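Long-range contacts in PrimPol AEP domain (PP-N190) (Cyanophage S-2L, PDB 6ZP9), which probably synthesises primers and DNA for the phage, as the archaeo-eukaryotic primase (AEP) type catalytic domain of its primase-polymerase: residues Asp44-Trp49 against Gln64-Tyr69; Ser84-Phe89 against His130-Val135; Gly95-Gln100 against Lys121-Tyr126. One frame throughout, in Å; residues are numbered along the deposited sequence. Where two conformers were deposited one is given.

How the contacts relate
The three contacts fall on the two four-stranded antiparallel sheets of the domain. Contact 1 comes first along the chain and, on the first sheet, joins the run into edge strand 49-52 to the helix-strand turn at Gly65, where strand 67-71 begins. Contacts 2 and 3 belong to the other sheet, where strands 85-90 and 123-129 are neighbours. The pairing of contact 2 encloses contact 3 in sequence, and the two touch where Phe89 packs on His125 and Tyr126. Their centres lie about 22 Å apart; that of contact 1 is about 27 Å from contact 2 and 24 Å from contact 3. This two-sheet build is consistent with an AEP core.

Contact 1 of 3, residues Asp44-Trp49 against Gln64-Tyr69; sequences DKVKAW and QGFNSY
CG sits anti to the carbonyl carbon and beside the backbone N in both Trp49 (chi1 -57°) and Phe66 (chi1 -70°). The two aromatic side chains cross at about a right angle. Their rings meet obliquely: the five-membered ring of Trp49 and the Phe66 ring have centroids 4.3 Å apart and planes inclined at 49°. The closest approach is Trp49 NE1 to Phe66 CZ, 3.3 Å, while Phe66 CD1 lies over one indole face, displaced toward the rim. Val46 joins from the loop, its CG1 resting 3.8 Å from Phe66 CZ, and the carbonyl O of Lys47 lies near the plane of the phenyl ring, at its edge. On the six-membered side of the indole, Gln64 in one of two conformers brings NE2 to the ring edge, 3.6 Å from Trp49 CH2; that NE2 is hydrogen-bonded to Asp60. In the same conformer a water donates to Gln64 OE1 (2.8 Å) and accepts a weak bond from Trp49 NE1. Gly65, in a Schellman motif, ends helix 55-64 and turns the chain toward strand 67-71. Trp49 also packs on that helix through Thr57, Asp60 and Ala61, and Phe66 meets Trp39 edge-to-face. Trp49, on edge strand 49-52, and Phe66, just before strand 67-71, both touch Ala37 of the intervening strand 34-38. With no direct hydrogen bond across it, this surface contact depends on aromatic and aliphatic packing.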
loop_
_atom_site.group_PDB
_atom_site.type_symbol
_atom_site.label_atom_id
_atom_site.label_comp_id
_atom_site.label_asym_id
_atom_site.label_seq_id
_atom_site.Cartn_x
_atom_site.Cartn_y
_atom_site.Cartn_z
ATOM N N ASP A 44 -12.946 16.183 12.736
ATOM C CA ASP A 44 -13.493 15.523 13.918
ATOM C C ASP A 44 -12.422 15.214 14.949
ATOM O O ASP A 44 -12.752 14.977 16.115
ATOM C CB ASP A 44 -14.215 14.227 13.538
ATOM C CG ASP A 44 -15.433 14.462 12.651
ATOM O OD1 ASP A 44 -15.914 15.616 12.575
ATOM O OD2 ASP A 44 -15.916 13.492 12.015
ATOM N N LYS A 45 -11.157 15.189 14.533
ATOM C CA LYS A 45 -10.012 14.921 15.402
ATOM C C LYS A 45 -10.225 13.654 16.232
ATOM O O LYS A 45 -10.213 13.661 17.467
ATOM C CB LYS A 45 -9.714 16.136 16.279
ATOM C CG LYS A 45 -9.174 17.308 15.458
ATOM C CD LYS A 45 -9.650 18.618 16.019
ATOM C CE LYS A 45 -8.592 19.239 16.916
ATOM N NZ LYS A 45 -7.731 20.214 16.170
ATOM N N VAL A 46 -10.433 12.548 15.499
ATOM C CA VAL A 46 -10.608 11.207 16.045
ATOM C C VAL A 46 -9.267 10.489 15.994
ATOM O O VAL A 46 -8.549 10.562 14.992
ATOM C CB VAL A 46 -11.681 10.446 15.250
ATOM C CG1 VAL A 46 -11.791 9.008 15.704
ATOM C CG2 VAL A 46 -13.020 11.145 15.381
ATOM N N LYS A 47 -8.921 9.810 17.076
ATOM C CA LYS A 47 -7.642 9.116 17.153
ATOM C C LYS A 47 -7.620 7.871 16.261
ATOM O O LYS A 47 -8.558 7.068 16.254
ATOM C CB LYS A 47 -7.359 8.723 18.599
ATOM C CG LYS A 47 -5.984 8.147 18.835
ATOM C CD LYS A 47 -5.817 7.788 20.299
ATOM C CE LYS A 47 -4.370 7.515 20.631
ATOM N NZ LYS A 47 -4.249 7.100 22.049
ATOM N N ALA A 48 -6.533 7.703 15.512
ATOM C CA ALA A 48 -6.365 6.500 14.705
ATOM C C ALA A 48 -6.157 5.279 15.597
ATOM O O ALA A 48 -5.604 5.374 16.695
ATOM C CB ALA A 48 -5.175 6.649 13.753
ATOM N N TRP A 49 -6.614 4.119 15.123
ATOM C CA TRP A 49 -6.315 2.853 15.786
ATOM C C TRP A 49 -5.035 2.276 15.209
ATOM O O TRP A 49 -4.849 2.268 13.991
ATOM C CB TRP A 49 -7.420 1.820 15.584
ATOM C CG TRP A 49 -8.788 2.192 16.020
ATOM C CD1 TRP A 49 -9.223 3.401 16.485
ATOM C CD2 TRP A 49 -9.924 1.327 16.022
ATOM N NE1 TRP A 49 -10.568 3.338 16.783
ATOM C CE2 TRP A 49 -11.019 2.072 16.504
ATOM C CE3 TRP A 49 -10.119 -0.016 15.667
ATOM C CZ2 TRP A 49 -12.291 1.523 16.637
ATOM C CZ3 TRP A 49 -11.386 -0.558 15.794
ATOM C CH2 TRP A 49 -12.455 0.210 16.278
ATOM N N GLN A 64 -17.767 1.151 12.474
ATOM C CA GLN A 64 -17.726 2.431 13.177
ATOM C C GLN A 64 -17.507 3.601 12.230
ATOM O O GLN A 64 -17.879 4.731 12.562
ATOM C CB GLN A 64 -16.672 2.423 14.252
ATOM C CG GLN A 64 -17.158 1.895 15.578
ATOM C CD GLN A 64 -16.121 2.044 16.672
ATOM O OE1 GLN A 64 -15.602 3.144 16.919
ATOM N NE2 GLN A 64 -15.787 0.931 17.320
ATOM N N GLY A 65 -16.898 3.369 11.071
ATOM C CA GLY A 65 -16.769 4.415 10.075
ATOM C C GLY A 65 -15.350 4.789 9.688
ATOM O O GLY A 65 -15.156 5.817 9.041
ATOM N N PHE A 66 -14.355 3.981 10.062
ATOM C CA PHE A 66 -12.962 4.292 9.764
ATOM C C PHE A 66 -12.575 3.802 8.369
ATOM O O PHE A 66 -13.156 2.853 7.839
ATOM C CB PHE A 66 -12.026 3.641 10.786
ATOM C CG PHE A 66 -12.080 4.248 12.166
ATOM C CD1 PHE A 66 -13.092 3.906 13.055
ATOM C CD2 PHE A 66 -11.096 5.123 12.589
ATOM C CE1 PHE A 66 -13.131 4.442 14.326
ATOM C CE2 PHE A 66 -11.131 5.669 13.858
ATOM C CZ PHE A 66 -12.151 5.322 14.732
ATOM N N ASN A 67 -11.569 4.448 7.783
ATOM C CA ASN A 67 -10.899 3.886 6.618
ATOM C C ASN A 67 -9.787 2.938 7.081
ATOM O O ASN A 67 -9.291 3.021 8.208
ATOM C CB ASN A 67 -10.329 4.987 5.720
ATOM C CG ASN A 67 -11.396 5.665 4.860
ATOM O OD1 ASN A 67 -12.263 5.010 4.286
ATOM N ND2 ASN A 67 -11.310 6.983 4.744
ATOM N N SER A 68 -9.398 2.028 6.190
ATOM C CA SER A 68 -8.576 0.879 6.547
ATOM C C SER A 68 -7.245 0.924 5.815
ATOM O O SER A 68 -7.216 1.097 4.592
ATOM C CB SER A 68 -9.295 -0.425 6.206
ATOM O OG SER A 68 -10.501 -0.547 6.939
ATOM N N TYR A 69 -6.160 0.717 6.563
ATOM C CA TYR A 69 -4.796 0.777 6.055
ATOM C C TYR A 69 -3.964 -0.312 6.722
ATOM O O TYR A 69 -4.249 -0.737 7.848
ATOM C CB TYR A 69 -4.125 2.125 6.356
ATOM C CG TYR A 69 -4.857 3.332 5.825
ATOM C CD1 TYR A 69 -5.945 3.864 6.512
ATOM C CD2 TYR A 69 -4.464 3.946 4.635
ATOM C CE1 TYR A 69 -6.630 4.978 6.031
ATOM C CE2 TYR A 69 -5.140 5.058 4.144
ATOM C CZ TYR A 69 -6.224 5.574 4.851
ATOM O OH TYR A 69 -6.912 6.682 4.391
HETATM O O HOH W 1 -13.336 4.123 18.177
#

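Contact 2 of 3, residues Ser84-Phe89 against His130-Val135; sequences SVNAIF and HSPVDV
Asn86 and Pro132 lie side by side and point the same way. Asn86 CG is anti to the carbonyl carbon, beside the backbone N (chi1 -68°), and OD1 beyond it lies 3.3 Å from Pro132 CA and 3.4 Å from Pro132 CB. Ser84 approaches the same proline carbon from another direction, its OG 3.7 Å from Pro132 CB. The other end of the Asn86 amide has a partner beyond this contact: ND2 is hydrogen-bonded to the carbonyl O of Leu26. Val85, between Ser84 and Asn86, forms an antiparallel hydrogen-bonded pair with Val133, both side chains on one face, where Trp138 packs on Val85 and Pro188 on Val133. Val85 N donates to Val133 O at 3.0 Å and Val133 N returns a bond to Val85 O at 2.9 Å. Ser84 CA adds a CH...O contact of 3.2 Å to Val133 O. The chain turns a corner at Asn86, and at His130 and Ser131, consistent with so short a bridge; from Asn86 on, strand 85-90 pairs with strand 123-129 instead. Asp134 takes the N-cap position of helix 135-149. The directional hold is therefore backbone to backbone, while the side chains add apolar and weakly polar contacts around the proline.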
loop_
_atom_site.group_PDB
_atom_site.type_symbol
_atom_site.label_atom_id
_atom_site.label_comp_id
_atom_site.label_asym_id
_atom_site.label_seq_id
_atom_site.Cartn_x
_atom_site.Cartn_y
_atom_site.Cartn_z
ATOM N N SER A 84 12.440 -4.555 7.460
ATOM C CA SER A 84 12.503 -4.874 6.042
ATOM C C SER A 84 11.168 -4.522 5.420
ATOM O O SER A 84 10.158 -4.399 6.115
ATOM C CB SER A 84 12.828 -6.345 5.802
ATOM O OG SER A 84 11.871 -7.155 6.444
ATOM N N VAL A 85 11.186 -4.326 4.102
ATOM C CA VAL A 85 10.001 -4.017 3.310
ATOM C C VAL A 85 10.038 -4.903 2.069
ATOM O O VAL A 85 11.104 -5.097 1.471
ATOM C CB VAL A 85 9.926 -2.517 2.931
ATOM C CG1 VAL A 85 8.542 -2.163 2.408
ATOM C CG2 VAL A 85 10.261 -1.621 4.123
ATOM N N ASN A 86 8.883 -5.466 1.695
ATOM C CA ASN A 86 8.825 -6.452 0.621
ATOM C C ASN A 86 8.488 -5.871 -0.748
ATOM O O ASN A 86 8.499 -6.618 -1.734
ATOM C CB ASN A 86 7.792 -7.525 0.947
ATOM C CG ASN A 86 8.208 -8.383 2.099
ATOM O OD1 ASN A 86 9.381 -8.384 2.476
ATOM N ND2 ASN A 86 7.261 -9.126 2.669
ATOM N N ALA A 87 8.179 -4.580 -0.838
ATOM C CA ALA A 87 7.752 -3.969 -2.089
ATOM C C ALA A 87 8.100 -2.488 -2.060
ATOM O O ALA A 87 8.185 -1.890 -0.988
ATOM C CB ALA A 87 6.238 -4.139 -2.293
ATOM N N ILE A 88 8.293 -1.895 -3.238
ATOM C CA ILE A 88 8.174 -0.447 -3.376
ATOM C C ILE A 88 6.803 -0.166 -3.981
ATOM O O ILE A 88 6.167 -1.045 -4.577
ATOM C CB ILE A 88 9.305 0.188 -4.221
ATOM C CG1 ILE A 88 9.407 -0.495 -5.592
ATOM C CG2 ILE A 88 10.626 0.168 -3.436
ATOM C CD1 ILE A 88 10.451 0.135 -6.505
ATOM N N PHE A 89 6.333 1.070 -3.828
ATOM C CA PHE A 89 4.948 1.384 -4.163
ATOM C C PHE A 89 4.773 2.894 -4.230
ATOM O O PHE A 89 5.547 3.651 -3.632
ATOM C CB PHE A 89 3.982 0.783 -3.133
ATOM C CG PHE A 89 4.364 1.074 -1.701
ATOM C CD1 PHE A 89 5.214 0.218 -1.011
ATOM C CD2 PHE A 89 3.885 2.200 -1.056
ATOM C CE1 PHE A 89 5.582 0.480 0.295
ATOM C CE2 PHE A 89 4.242 2.468 0.252
ATOM C CZ PHE A 89 5.092 1.603 0.933
ATOM N N HIS A 130 11.505 -10.486 -4.614
ATOM C CA HIS A 130 11.565 -11.904 -4.275
ATOM C C HIS A 130 11.973 -12.142 -2.821
ATOM O O HIS A 130 11.643 -13.195 -2.259
ATOM C CB HIS A 130 12.507 -12.642 -5.243
ATOM C CG HIS A 130 13.917 -12.128 -5.254
ATOM N ND1 HIS A 130 14.765 -12.245 -4.172
ATOM C CD2 HIS A 130 14.639 -11.525 -6.231
ATOM C CE1 HIS A 130 15.942 -11.720 -4.473
ATOM N NE2 HIS A 130 15.895 -11.281 -5.718
ATOM N N SER A 131 12.644 -11.186 -2.192
ATOM C CA SER A 131 13.097 -11.295 -0.811
ATOM C C SER A 131 12.885 -9.964 -0.107
ATOM O O SER A 131 12.803 -8.919 -0.762
ATOM C CB SER A 131 14.581 -11.689 -0.739
ATOM O OG SER A 131 14.852 -12.830 -1.544
ATOM N N PRO A 132 12.794 -9.966 1.227
ATOM C CA PRO A 132 12.658 -8.698 1.948
ATOM C C PRO A 132 13.884 -7.829 1.734
ATOM O O PRO A 132 15.001 -8.328 1.626
ATOM C CB PRO A 132 12.530 -9.131 3.414
ATOM C CG PRO A 132 12.118 -10.574 3.364
ATOM C CD PRO A 132 12.817 -11.113 2.151
ATOM N N VAL A 133 13.665 -6.521 1.679
ATOM C CA VAL A 133 14.717 -5.540 1.418
ATOM C C VAL A 133 14.992 -4.763 2.699
ATOM O O VAL A 133 14.059 -4.272 3.343
ATOM C CB VAL A 133 14.311 -4.601 0.266
ATOM C CG1 VAL A 133 15.380 -3.550 -0.021
ATOM C CG2 VAL A 133 14.035 -5.427 -0.992
ATOM N N ASP A 134 16.267 -4.653 3.072
ATOM C CA ASP A 134 16.648 -3.867 4.242
ATOM C C ASP A 134 16.238 -2.411 4.060
ATOM O O ASP A 134 16.140 -1.908 2.937
ATOM C CB ASP A 134 18.166 -3.934 4.485
ATOM C CG ASP A 134 18.636 -5.300 5.005
ATOM O OD1 ASP A 134 17.794 -6.140 5.416
ATOM O OD2 ASP A 134 19.866 -5.533 5.009
ATOM N N VAL A 135 16.031 -1.721 5.189
ATOM C CA VAL A 135 15.483 -0.362 5.141
ATOM C C VAL A 135 16.355 0.603 4.339
ATOM O O VAL A 135 15.807 1.349 3.511
ATOM C CB VAL A 135 15.182 0.135 6.564
ATOM C CG1 VAL A 135 14.861 1.620 6.559
ATOM C CG2 VAL A 135 14.011 -0.651 7.133
#

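Contact 3 of 3, residues Gly95-Gln100 against Lys121-Tyr126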
loop_
_atom_site.group_PDB
_atom_site.type_symbol
_atom_site.label_atom_id
_atom_site.label_comp_id
_atom_site.label_asym_id
_atom_site.label_seq_id
_atom_site.Cartn_x
_atom_site.Cartn_y
_atom_site.Cartn_z
ATOM N N GLY A 95 -4.947 13.135 -11.387
ATOM C CA GLY A 95 -4.932 12.736 -12.778
ATOM C C GLY A 95 -6.077 11.800 -13.105
ATOM O O GLY A 95 -6.583 11.095 -12.230
ATOM N N ASP A 96 -6.504 11.802 -14.361
ATOM C CA ASP A 96 -7.551 10.896 -14.803
ATOM C C ASP A 96 -7.240 9.468 -14.363
ATOM O O ASP A 96 -6.115 8.992 -14.524
ATOM C CB ASP A 96 -7.667 10.986 -16.322
ATOM C CG ASP A 96 -8.675 10.019 -16.883
ATOM O OD1 ASP A 96 -9.885 10.238 -16.653
ATOM O OD2 ASP A 96 -8.260 9.036 -17.543
ATOM N N LEU A 97 -8.232 8.795 -13.772
ATOM C CA LEU A 97 -7.987 7.476 -13.178
ATOM C C LEU A 97 -7.524 6.470 -14.226
ATOM O O LEU A 97 -6.567 5.718 -14.000
ATOM C CB LEU A 97 -9.245 6.963 -12.475
ATOM C CG LEU A 97 -9.373 7.106 -10.956
ATOM C CD1 LEU A 97 -10.499 6.208 -10.460
ATOM C CD2 LEU A 97 -8.087 6.771 -10.239
ATOM N N ALA A 98 -8.194 6.439 -15.383
ATOM C CA ALA A 98 -7.781 5.535 -16.453
ATOM C C ALA A 98 -6.348 5.809 -16.885
ATOM O O ALA A 98 -5.586 4.874 -17.162
ATOM C CB ALA A 98 -8.730 5.665 -17.642
ATOM N N TRP A 99 -5.963 7.087 -16.965
ATOM C CA TRP A 99 -4.577 7.405 -17.283
ATOM C C TRP A 99 -3.639 6.851 -16.214
ATOM O O TRP A 99 -2.569 6.312 -16.532
ATOM C CB TRP A 99 -4.405 8.920 -17.431
ATOM C CG TRP A 99 -2.975 9.336 -17.451
ATOM C CD1 TRP A 99 -2.137 9.343 -18.528
ATOM C CD2 TRP A 99 -2.202 9.794 -16.338
ATOM N NE1 TRP A 99 -0.887 9.777 -18.153
ATOM C CE2 TRP A 99 -0.902 10.059 -16.813
ATOM C CE3 TRP A 99 -2.480 9.995 -14.981
ATOM C CZ2 TRP A 99 0.115 10.517 -15.983
ATOM C CZ3 TRP A 99 -1.471 10.450 -14.162
ATOM C CH2 TRP A 99 -0.186 10.705 -14.665
ATOM N N GLN A 100 -4.044 6.947 -14.941
ATOM C CA GLN A 100 -3.188 6.503 -13.840
ATOM C C GLN A 100 -2.854 5.022 -13.945
ATOM O O GLN A 100 -1.748 4.602 -13.584
ATOM C CB GLN A 100 -3.866 6.778 -12.506
ATOM C CG GLN A 100 -3.936 8.241 -12.134
ATOM C CD GLN A 100 -4.379 8.429 -10.713
ATOM O OE1 GLN A 100 -3.943 7.711 -9.808
ATOM N NE2 GLN A 100 -5.267 9.385 -10.500
ATOM N N LYS A 121 -9.124 9.000 -5.232
ATOM C CA LYS A 121 -8.627 9.706 -6.402
ATOM C C LYS A 121 -7.377 9.083 -7.010
ATOM O O LYS A 121 -6.916 9.572 -8.046
ATOM C CB LYS A 121 -8.330 11.167 -6.047
ATOM C CG LYS A 121 -7.234 11.328 -5.004
ATOM C CD LYS A 121 -6.925 12.794 -4.738
ATOM C CE LYS A 121 -5.974 12.948 -3.562
ATOM N NZ LYS A 121 -4.559 13.083 -3.998
ATOM N N SER A 122 -6.816 8.024 -6.423
ATOM C CA SER A 122 -5.525 7.513 -6.862
ATOM C C SER A 122 -5.548 5.997 -7.007
ATOM O O SER A 122 -6.194 5.292 -6.229
ATOM C CB SER A 122 -4.416 7.852 -5.828
ATOM O OG SER A 122 -4.248 9.255 -5.723
ATOM N N ILE A 123 -4.868 5.522 -8.032
ATOM C CA ILE A 123 -4.477 4.123 -8.162
ATOM C C ILE A 123 -3.196 3.916 -7.367
ATOM O O ILE A 123 -2.314 4.791 -7.342
ATOM C CB ILE A 123 -4.271 3.765 -9.648
ATOM C CG1 ILE A 123 -5.551 4.016 -10.463
ATOM C CG2 ILE A 123 -3.715 2.332 -9.814
ATOM C CD1 ILE A 123 -6.757 3.163 -10.062
ATOM N N HIS A 124 -3.078 2.767 -6.708
ATOM C CA HIS A 124 -1.853 2.389 -6.015
ATOM C C HIS A 124 -1.106 1.337 -6.829
ATOM O O HIS A 124 -1.710 0.369 -7.303
ATOM C CB HIS A 124 -2.167 1.863 -4.614
ATOM C CG HIS A 124 -2.642 2.926 -3.669
ATOM N ND1 HIS A 124 -2.896 2.685 -2.335
ATOM C CD2 HIS A 124 -2.910 4.237 -3.870
ATOM C CE1 HIS A 124 -3.291 3.803 -1.754
ATOM N NE2 HIS A 124 -3.308 4.761 -2.664
ATOM N N HIS A 125 0.199 1.540 -7.002
ATOM C CA HIS A 125 1.050 0.650 -7.782
ATOM C C HIS A 125 2.067 -0.005 -6.862
ATOM O O HIS A 125 2.701 0.680 -6.057
ATOM C CB HIS A 125 1.784 1.417 -8.887
ATOM C CG HIS A 125 0.911 2.375 -9.629
ATOM N ND1 HIS A 125 0.267 2.039 -10.801
ATOM C CD2 HIS A 125 0.569 3.658 -9.366
ATOM C CE1 HIS A 125 -0.437 3.073 -11.225
ATOM N NE2 HIS A 125 -0.272 4.068 -10.372
ATOM N N TYR A 126 2.233 -1.317 -6.988
ATOM C CA TYR A 126 3.179 -2.072 -6.177
ATOM C C TYR A 126 4.148 -2.878 -7.040
ATOM O O TYR A 126 3.746 -3.518 -8.016
ATOM C CB TYR A 126 2.463 -3.041 -5.261
ATOM C CG TYR A 126 1.687 -2.450 -4.113
ATOM C CD1 TYR A 126 0.393 -1.973 -4.298
ATOM C CD2 TYR A 126 2.222 -2.433 -2.834
ATOM C CE1 TYR A 126 -0.337 -1.483 -3.241
ATOM C CE2 TYR A 126 1.507 -1.939 -1.775
ATOM C CZ TYR A 126 0.229 -1.473 -1.979
ATOM O OH TYR A 126 -0.492 -0.992 -0.912
HETATM O O HOH W 2 -8.086 11.370 -9.855
HETATM O O HOH W 3 -1.503 6.524 -9.172
#
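The first turn of helix 97-102 rests against the start of strand 123-129, with the CA atoms of Gln100 and Ile123 6.3 Å apart. Gln100 carries the contact. Its CG lies anti to the carbonyl carbon (chi1 -71°); the extended chain beyond CG carries the terminal amide to the backbone of 121-123. Gln100 OE1 accepts from Ile123 N at 3.0 Å, the donor lying above the carbonyl plane, while Gln100 NE2 donates to Lys121 O at 3.0 Å. The same NE2 gives a second bond, 2.8 Å long, to Gly95 O, close to the amide plane. A water donates to both Gly95 O and Lys121 O. Another donates to Gln100 OE1 and Ile123 O and is hydrogen-bonded to His125 NE2. The backbone O of Gln100 faces the imidazole edge, 3.1 Å from His125 CE1, and ND1 of that ring is bonded to Gln115. Leu97 CD2 packs 3.8 Å from Ile123 CG1. Asp96 N-caps the helix, its OD2 accepting from Trp99 N at 3.1 Å. Lys121 forms a salt bridge with Asp93. The contact ties helix 97-102, which follows strand 85-90, to that strand's sheet neighbour 123-129. A single buried amide thus satisfies backbone groups of Lys121 and Ile123; two bonds donated by NE2, and at OE1 one from Ile123 N and one from a water, should fix its rotation.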